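Designed protein 5L6HC3_1 (Synthetic construct, PDB 5IZS) is a computationally designed helical hairpin that assembles into a homotrimer, whose subunit pairing is meant to be specified by buried hydrogen-bond networks. Local coordinates at residues C[9-13]-C[76-80]. Numbering follows the deposited sequence.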
loop_
_atom_site.group_PDB
_atom_site.type_symbol
_atom_site.label_atom_id
_atom_site.label_comp_id
_atom_site.label_asym_id
_atom_site.label_seq_id
_atom_site.Cartn_x
_atom_site.Cartn_y
_atom_site.Cartn_z
ATOM N N ASP C 9 -12.901 20.661 -3.983
ATOM C CA ASP C 9 -11.933 20.759 -2.896
ATOM C C ASP C 9 -11.857 19.463 -2.102
ATOM O O ASP C 9 -10.790 19.078 -1.628
ATOM C CB ASP C 9 -12.277 21.920 -1.965
ATOM C CG ASP C 9 -12.034 23.268 -2.606
ATOM O OD1 ASP C 9 -11.220 23.339 -3.552
ATOM O OD2 ASP C 9 -12.655 24.258 -2.163
ATOM N N LEU C 10 -12.998 18.798 -1.951
ATOM C CA LEU C 10 -13.035 17.476 -1.341
ATOM C C LEU C 10 -12.268 16.483 -2.202
ATOM O O LEU C 10 -11.621 15.563 -1.694
ATOM C CB LEU C 10 -14.479 17.011 -1.155
ATOM C CG LEU C 10 -15.167 17.523 0.108
ATOM C CD1 LEU C 10 -16.633 17.133 0.128
ATOM C CD2 LEU C 10 -14.451 16.972 1.325
ATOM N N GLN C 11 -12.345 16.687 -3.511
ATOM C CA GLN C 11 -11.695 15.807 -4.468
ATOM C C GLN C 11 -10.171 15.875 -4.366
ATOM O O GLN C 11 -9.504 14.841 -4.347
ATOM C CB GLN C 11 -12.146 16.151 -5.888
ATOM C CG GLN C 11 -11.631 15.195 -6.946
ATOM C CD GLN C 11 -12.253 13.814 -6.849
ATOM O OE1 GLN C 11 -13.260 13.618 -6.169
ATOM N NE2 GLN C 11 -11.651 12.846 -7.531
ATOM N N ARG C 12 -9.624 17.087 -4.294
ATOM C CA ARG C 12 -8.175 17.267 -4.197
ATOM C C ARG C 12 -7.653 16.715 -2.868
ATOM O O ARG C 12 -6.518 16.244 -2.785
ATOM C CB ARG C 12 -7.798 18.746 -4.355
ATOM C CG ARG C 12 -6.315 18.986 -4.629
ATOM C CD ARG C 12 -5.947 20.474 -4.632
ATOM N NE ARG C 12 -6.161 21.126 -5.922
ATOM C CZ ARG C 12 -6.986 22.151 -6.116
ATOM N NH1 ARG C 12 -7.684 22.648 -5.104
ATOM N NH2 ARG C 12 -7.113 22.682 -7.324
ATOM N N LEU C 13 -8.500 16.764 -1.841
ATOM C CA LEU C 13 -8.192 16.165 -0.545
ATOM C C LEU C 13 -7.948 14.666 -0.717
ATOM O O LEU C 13 -7.012 14.113 -0.145
ATOM C CB LEU C 13 -9.331 16.430 0.448
ATOM C CG LEU C 13 -9.138 16.132 1.938
ATOM C CD1 LEU C 13 -7.828 16.712 2.440
ATOM C CD2 LEU C 13 -10.306 16.694 2.739
ATOM N N GLU C 76 -11.040 17.496 7.842
ATOM C CA GLU C 76 -11.063 18.587 6.873
ATOM C C GLU C 76 -12.293 18.471 5.982
ATOM O O GLU C 76 -12.880 19.477 5.583
ATOM C CB GLU C 76 -9.792 18.596 6.022
ATOM C CG GLU C 76 -8.561 19.147 6.728
ATOM C CD GLU C 76 -7.423 19.437 5.765
ATOM O OE1 GLU C 76 -7.624 20.246 4.833
ATOM O OE2 GLU C 76 -6.334 18.848 5.930
ATOM N N SER C 77 -12.684 17.234 5.687
ATOM C CA SER C 77 -13.871 16.971 4.879
ATOM C C SER C 77 -15.140 17.436 5.582
ATOM O O SER C 77 -16.013 18.043 4.963
ATOM C CB SER C 77 -13.979 15.485 4.547
ATOM O OG SER C 77 -12.965 15.094 3.637
ATOM N N ARG C 78 -15.239 17.131 6.874
ATOM C CA ARG C 78 -16.355 17.597 7.690
ATOM C C ARG C 78 -16.487 19.111 7.612
ATOM O O ARG C 78 -17.577 19.645 7.433
ATOM C CB ARG C 78 -16.177 17.203 9.153
ATOM C CG ARG C 78 -16.244 15.729 9.491
ATOM C CD ARG C 78 -16.186 15.563 11.013
ATOM N NE ARG C 78 -15.280 16.535 11.633
ATOM C CZ ARG C 78 -15.672 17.602 12.326
ATOM N NH1 ARG C 78 -16.965 17.846 12.501
ATOM N NH2 ARG C 78 -14.770 18.429 12.843
ATOM N N TYR C 79 -15.358 19.792 7.771
ATOM C CA TYR C 79 -15.308 21.249 7.749
ATOM C C TYR C 79 -15.880 21.828 6.459
ATOM O O TYR C 79 -16.536 22.871 6.460
ATOM C CB TYR C 79 -13.867 21.716 7.934
ATOM C CG TYR C 79 -13.661 23.176 7.640
ATOM C CD1 TYR C 79 -14.137 24.147 8.508
ATOM C CD2 TYR C 79 -12.988 23.588 6.497
ATOM C CE1 TYR C 79 -13.954 25.492 8.247
ATOM C CE2 TYR C 79 -12.797 24.934 6.227
ATOM C CZ TYR C 79 -13.282 25.882 7.107
ATOM O OH TYR C 79 -13.097 27.221 6.845
ATOM N N ILE C 80 -15.621 21.129 5.362
ATOM C CA ILE C 80 -16.030 21.560 4.033
ATOM C C ILE C 80 -17.544 21.396 3.836
ATOM O O ILE C 80 -18.134 22.026 2.966
ATOM C CB ILE C 80 -15.232 20.777 2.952
ATOM C CG1 ILE C 80 -13.755 21.166 3.014
ATOM C CG2 ILE C 80 -15.748 21.043 1.547
ATOM C CD1 ILE C 80 -12.860 20.318 2.142
#
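With axes that approach to 10.3 Å and N-to-C directions 176° apart, residues 9-13 and 76-80 run almost exactly antiparallel, and the 266 Å² they bury comes mostly from a few aliphatic groups. Glu76 is the first residue of the second segment to touch the other helix, and it does so through its aliphatic stem: its CB lies 3.8 Å from Leu13 CD2, while its carboxylate forms a salt bridge with Arg72 of its own helix. Ser77 marks the register, its CA being 6.3 Å from the CA of Leu10. Its OG touches two methyl groups of the first helix, 3.3 Å from Leu10 CD2 and 3.2 Å from Leu13 CD2. These are van der Waals contacts; the hydroxyl's polar needs are met by Ala73 O, one turn back, and by Gln11 NE2 of the second subunit. The next contact, one helical turn after Glu76, falls at Ile80, whose CA-to-CB bond points toward the first helix. Ile80 CD1 packs 3.8 Å from Leu10 CD2, grazes Leu13 CD2 at 4.5 Å and meets Asp9 CB at 4.4 Å. By the threefold repeat, Gln11 of this chain reaches Ser77 and Asn14 of the third subunit. Leucine-isoleucine packing beside a buried Ser-Gln-Asn hydrogen-bond network across subunits is characteristic of this designed trimer, a two-ring bundle of six helices built from three helical hairpins.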